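Local coordinates for De Novo Protein OR329 (PDB 4HXT) that has no known natural function, being a computationally designed armadillo-repeat-like protein that was probably intended to self-assemble into a cyclic homo-oligomer, at residues Glu143-Ala148 with Ser184-Glu189; Ala190-Ala195 with Ala232-Glu237. All blocks are in the same frame, centred on the assembly; numbering follows the deposited sequence.

Contact 1. Residues Glu143-Ala148 with Ser184-Glu189; sequences EVQKEA and SEVQKE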
loop_
_atom_site.group_PDB
_atom_site.type_symbol
_atom_site.label_atom_id
_atom_site.label_comp_id
_atom_site.label_asym_id
_atom_site.label_seq_id
_atom_site.Cartn_x
_atom_site.Cartn_y
_atom_site.Cartn_z
ATOM N N GLU A 143 3.789 26.945 9.561
ATOM C CA GLU A 143 3.273 25.722 10.173
ATOM C C GLU A 143 2.308 24.980 9.255
ATOM O O GLU A 143 2.308 23.748 9.207
ATOM C CB GLU A 143 2.562 26.039 11.491
ATOM C CG GLU A 143 3.488 26.116 12.684
ATOM C CD GLU A 143 4.254 24.827 12.887
ATOM O OE1 GLU A 143 3.616 23.754 12.949
ATOM O OE2 GLU A 143 5.497 24.890 12.986
ATOM N N VAL A 144 1.475 25.731 8.545
ATOM C CA VAL A 144 0.522 25.129 7.622
ATOM C C VAL A 144 1.304 24.457 6.491
ATOM O O VAL A 144 0.971 23.346 6.074
ATOM C CB VAL A 144 -0.451 26.190 7.056
ATOM C CG1 VAL A 144 -1.276 25.603 5.928
ATOM C CG2 VAL A 144 -1.377 26.679 8.160
ATOM N N GLN A 145 2.348 25.130 6.006
ATOM C CA GLN A 145 3.200 24.575 4.952
ATOM C C GLN A 145 3.790 23.239 5.383
ATOM O O GLN A 145 3.791 22.275 4.624
ATOM C CB GLN A 145 4.380 25.498 4.651
ATOM C CG GLN A 145 4.108 26.649 3.722
ATOM C CD GLN A 145 5.403 27.310 3.287
ATOM O OE1 GLN A 145 6.183 27.768 4.121
ATOM N NE2 GLN A 145 5.642 27.355 1.979
ATOM N N LYS A 146 4.320 23.206 6.603
ATOM C CA LYS A 146 4.940 22.003 7.144
ATOM C C LYS A 146 3.972 20.829 7.210
ATOM O O LYS A 146 4.287 19.728 6.753
ATOM C CB LYS A 146 5.495 22.271 8.549
ATOM C CG LYS A 146 6.300 21.106 9.108
ATOM C CD LYS A 146 6.674 21.289 10.575
ATOM C CE LYS A 146 5.498 21.018 11.503
ATOM N NZ LYS A 146 5.918 21.035 12.937
ATOM N N GLU A 147 2.800 21.062 7.788
ATOM C CA GLU A 147 1.797 20.012 7.912
ATOM C C GLU A 147 1.321 19.528 6.547
ATOM O O GLU A 147 1.092 18.334 6.351
ATOM C CB GLU A 147 0.601 20.507 8.727
ATOM C CG GLU A 147 0.918 20.818 10.186
ATOM C CD GLU A 147 1.483 19.624 10.945
ATOM O OE1 GLU A 147 1.239 18.468 10.533
ATOM O OE2 GLU A 147 2.162 19.842 11.970
ATOM N N ALA A 148 1.171 20.459 5.608
ATOM C CA ALA A 148 0.726 20.114 4.259
ATOM C C ALA A 148 1.780 19.247 3.576
ATOM O O ALA A 148 1.459 18.228 2.970
ATOM C CB ALA A 148 0.482 21.381 3.445
ATOM N N SER A 184 13.730 24.606 7.607
ATOM C CA SER A 184 14.277 23.257 7.670
ATOM C C SER A 184 13.209 22.167 7.621
ATOM O O SER A 184 13.258 21.280 6.772
ATOM C CB SER A 184 15.114 23.094 8.941
ATOM O OG SER A 184 15.645 21.786 9.029
ATOM N N GLU A 185 12.255 22.227 8.542
ATOM C CA GLU A 185 11.183 21.239 8.601
ATOM C C GLU A 185 10.452 21.081 7.267
ATOM O O GLU A 185 10.146 19.965 6.853
ATOM C CB GLU A 185 10.189 21.619 9.699
ATOM C CG GLU A 185 10.508 21.013 11.054
ATOM C CD GLU A 185 10.036 21.875 12.209
ATOM O OE1 GLU A 185 9.026 22.593 12.049
ATOM O OE2 GLU A 185 10.672 21.826 13.284
ATOM N N VAL A 186 10.178 22.199 6.601
ATOM C CA VAL A 186 9.488 22.180 5.314
ATOM C C VAL A 186 10.338 21.483 4.260
ATOM O O VAL A 186 9.846 20.656 3.489
ATOM C CB VAL A 186 9.168 23.616 4.838
ATOM C CG1 VAL A 186 8.672 23.601 3.400
ATOM C CG2 VAL A 186 8.113 24.234 5.744
ATOM N N GLN A 187 11.624 21.816 4.242
ATOM C CA GLN A 187 12.552 21.235 3.286
ATOM C C GLN A 187 12.652 19.723 3.470
ATOM O O GLN A 187 12.634 18.963 2.499
ATOM C CB GLN A 187 13.922 21.890 3.460
ATOM C CG GLN A 187 14.993 21.396 2.521
ATOM C CD GLN A 187 16.302 22.135 2.732
ATOM O OE1 GLN A 187 16.802 22.221 3.851
ATOM N NE2 GLN A 187 16.861 22.671 1.655
ATOM N N LYS A 188 12.749 19.287 4.720
ATOM C CA LYS A 188 12.843 17.867 5.029
ATOM C C LYS A 188 11.610 17.110 4.525
ATOM O O LYS A 188 11.732 16.048 3.920
ATOM C CB LYS A 188 13.011 17.682 6.542
ATOM C CG LYS A 188 14.241 18.407 7.090
ATOM C CD LYS A 188 14.291 18.442 8.616
ATOM C CE LYS A 188 14.547 17.073 9.208
ATOM N NZ LYS A 188 14.718 17.144 10.686
ATOM N N GLU A 189 10.426 17.661 4.773
ATOM C CA GLU A 189 9.183 17.025 4.333
ATOM C C GLU A 189 9.055 17.030 2.808
ATOM O O GLU A 189 8.549 16.073 2.210
ATOM C CB GLU A 189 7.975 17.745 4.935
ATOM C CG GLU A 189 7.864 17.660 6.452
ATOM C CD GLU A 189 7.661 16.242 6.963
ATOM O OE1 GLU A 189 7.352 15.337 6.155
ATOM O OE2 GLU A 189 7.799 16.037 8.186
#

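Contact 2. Residues Ala190-Ala195 with Ala232-Glu237; sequences AARALA and AQRALE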
loop_
_atom_site.group_PDB
_atom_site.type_symbol
_atom_site.label_atom_id
_atom_site.label_comp_id
_atom_site.label_asym_id
_atom_site.label_seq_id
_atom_site.Cartn_x
_atom_site.Cartn_y
_atom_site.Cartn_z
ATOM N N ALA A 190 9.499 18.114 2.180
ATOM C CA ALA A 190 9.430 18.211 0.728
ATOM C C ALA A 190 10.353 17.164 0.108
ATOM O O ALA A 190 10.008 16.540 -0.891
ATOM C CB ALA A 190 9.835 19.613 0.275
ATOM N N ALA A 191 11.529 16.978 0.705
ATOM C CA ALA A 191 12.489 15.997 0.205
ATOM C C ALA A 191 11.948 14.576 0.375
ATOM O O ALA A 191 12.110 13.737 -0.512
ATOM C CB ALA A 191 13.820 16.139 0.937
ATOM N N ARG A 192 11.323 14.300 1.519
ATOM C CA ARG A 192 10.761 12.970 1.766
ATOM C C ARG A 192 9.609 12.717 0.793
ATOM O O ARG A 192 9.485 11.631 0.232
ATOM C CB ARG A 192 10.256 12.852 3.212
ATOM C CG ARG A 192 9.700 11.475 3.569
ATOM C CD ARG A 192 9.538 11.307 5.082
ATOM N NE ARG A 192 8.496 12.161 5.652
ATOM C CZ ARG A 192 7.204 11.848 5.685
ATOM N NH1 ARG A 192 6.790 10.696 5.176
ATOM N NH2 ARG A 192 6.328 12.680 6.238
ATOM N N ALA A 193 8.773 13.727 0.581
ATOM C CA ALA A 193 7.641 13.580 -0.340
ATOM C C ALA A 193 8.119 13.218 -1.743
ATOM O O ALA A 193 7.562 12.328 -2.383
ATOM C CB ALA A 193 6.821 14.868 -0.384
ATOM N N LEU A 194 9.161 13.901 -2.216
ATOM C CA LEU A 194 9.688 13.629 -3.544
ATOM C C LEU A 194 10.332 12.249 -3.637
ATOM O O LEU A 194 10.214 11.578 -4.662
ATOM C CB LEU A 194 10.688 14.713 -3.951
ATOM C CG LEU A 194 10.014 16.050 -4.265
ATOM C CD1 LEU A 194 11.053 17.146 -4.372
ATOM C CD2 LEU A 194 9.212 15.926 -5.567
ATOM N N ALA A 195 11.021 11.832 -2.577
ATOM C CA ALA A 195 11.654 10.516 -2.566
ATOM C C ALA A 195 10.557 9.464 -2.675
ATOM O O ALA A 195 10.716 8.450 -3.357
ATOM C CB ALA A 195 12.458 10.309 -1.266
ATOM N N ALA A 232 17.318 13.081 -0.157
ATOM C CA ALA A 232 17.759 13.445 -1.498
ATOM C C ALA A 232 18.425 12.255 -2.171
ATOM O O ALA A 232 18.243 12.041 -3.366
ATOM C CB ALA A 232 18.722 14.637 -1.447
ATOM N N GLN A 233 19.200 11.482 -1.409
ATOM C CA GLN A 233 19.869 10.304 -1.964
ATOM C C GLN A 233 18.864 9.233 -2.357
ATOM O O GLN A 233 18.994 8.604 -3.405
ATOM C CB GLN A 233 20.868 9.715 -0.962
ATOM C CG GLN A 233 22.244 10.367 -1.003
ATOM C CD GLN A 233 23.214 9.783 0.014
ATOM O OE1 GLN A 233 23.230 8.574 0.255
ATOM N NE2 GLN A 233 24.044 10.639 0.600
ATOM N N ARG A 234 17.869 9.013 -1.502
ATOM C CA ARG A 234 16.848 8.016 -1.785
ATOM C C ARG A 234 16.065 8.432 -3.034
ATOM O O ARG A 234 15.785 7.613 -3.906
ATOM C CB ARG A 234 15.903 7.871 -0.589
ATOM C CG ARG A 234 14.832 6.792 -0.764
ATOM C CD ARG A 234 14.226 6.378 0.581
ATOM N NE ARG A 234 13.398 7.421 1.179
ATOM C CZ ARG A 234 12.115 7.625 0.887
ATOM N NH1 ARG A 234 11.503 6.853 0.001
ATOM N NH2 ARG A 234 11.442 8.602 1.478
ATOM N N ALA A 235 15.725 9.712 -3.112
ATOM C CA ALA A 235 14.977 10.234 -4.252
ATOM C C ALA A 235 15.777 10.052 -5.541
ATOM O O ALA A 235 15.236 9.616 -6.556
ATOM C CB ALA A 235 14.652 11.705 -4.030
ATOM N N LEU A 236 17.070 10.372 -5.491
ATOM C CA LEU A 236 17.937 10.232 -6.657
ATOM C C LEU A 236 18.037 8.783 -7.121
ATOM O O LEU A 236 17.989 8.502 -8.322
ATOM C CB LEU A 236 19.331 10.781 -6.340
ATOM C CG LEU A 236 19.419 12.305 -6.246
ATOM C CD1 LEU A 236 20.800 12.726 -5.767
ATOM C CD2 LEU A 236 19.118 12.909 -7.608
ATOM N N GLU A 237 18.180 7.858 -6.175
ATOM C CA GLU A 237 18.260 6.447 -6.537
ATOM C C GLU A 237 16.945 5.958 -7.144
ATOM O O GLU A 237 16.944 5.142 -8.070
ATOM C CB GLU A 237 18.617 5.589 -5.321
ATOM C CG GLU A 237 20.109 5.366 -5.170
ATOM C CD GLU A 237 20.434 4.182 -4.281
ATOM O OE1 GLU A 237 20.320 4.318 -3.047
ATOM O OE2 GLU A 237 20.792 3.111 -4.821
#

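Contact 1. Residues Glu143-Ala148 with Ser184-Glu189
Lys-146 and Glu-185 carry most of this contact between helix 142-155 and helix 184-197, near-parallel neighbours (20° between the segments) in an armadillo-like solenoid, their side chains crossing obliquely. The nearest approach is not made by the ammonium: Lys-146 CD lies 3.1 Å from Glu-185 OE1 and 3.6 Å from Glu-185 CB, so the aliphatic part of the lysine rests against the glutamate. CG of Lys-146 stands anti to its backbone N (chi1 -173°), and a bend at chi3 (77°) turns CE. NZ then forms a salt bridge to Glu-185 OE1 at 3.6 Å and another of the same length to Glu-143 OE1, completing a three-residue network. Deeper in, Val-186 CG2 packs 4.1 Å from Gln-145 CB and 4.0 Å from Lys-146 N. Further out, Gln-145 NE2 is tied to Leu-137 O. An alanine in place of Lys-146 would probably leave the carboxylates of Glu-143 and Glu-185 close together without their shared cation. Those like charges already stand near, Glu-143 OE2 4.3 Å from Glu-185 OE1; the lysine probably offsets their repulsion, so that the helices are held by a shared charge and by packing, with no hydrogen bond between the segments.

Contact 2. Residues Ala190-Ala195 with Ala232-Glu237
Ala-195 and Ala-235 meet where helix 184-197 and helix 226-241 run side by side in the armadillo-like solenoid, an example of how small residues let neighbouring helices of a repeat protein come close. The two short segments point nearly the same way, 22° apart, with their axes approaching to 8.2 Å. The tight part is made of alanines: Ala-235 CB presses 3.5 Å from Ala-195 CA and 3.8 Å from Ala-195 CB, and the CA atoms of Ala-195 and Ala-235 are themselves only 3.7 Å apart. Both residues are buried, and Leu-194 beside them sends its side chain to Leu-175 and Val-176 of helix 171-178.

The other side is polar and more open, and two partly exposed arginines lie there side by side, pointing the same way with their guanidinium planes 27° apart. Arg-234 leaves its helix with CG anti to the backbone N (chi1 -177°) and bends at chi3. Arg-192 follows the same course, and its CG lies in plane at the edge of the Arg-234 guanidinium. No hydrogen bond joins the two segments themselves, but just beyond them the helices are bonded: Arg-234 NH2 to Asn-196 OD1, and Asn-238 ND2 to Ala-195 O. Salt bridges to Glu-231 and Glu-189 answer the charges of Arg-234 and Arg-192 respectively, and Asn-154 OD1 accepts a hydrogen bond from Arg-192. The loose and tight sides meet at Ala-195, whose methyl carbon CB sits 3.3 Å above the plane of the Arg-234 guanidinium, over its centre.

Helix 184-197 is common to both contacts. Its first six residues, 184-189, meet helix 142-155 in contact 1, and the next six, 190-195, meet helix 226-241 in contact 2, so one helix has a neighbour before it and another after it in the chain. The two centres lie about 15 Å apart, and the salt bridge of Glu-189 spans the junction between the adjoining segments. Contact 1 is nearer the centre of the chain, about 11 Å from it against about 18 Å for contact 2, yet it is the surface contact of the two. Neither contact touches the second chain of the assembly; both belong to the stacking of helices within one solenoid.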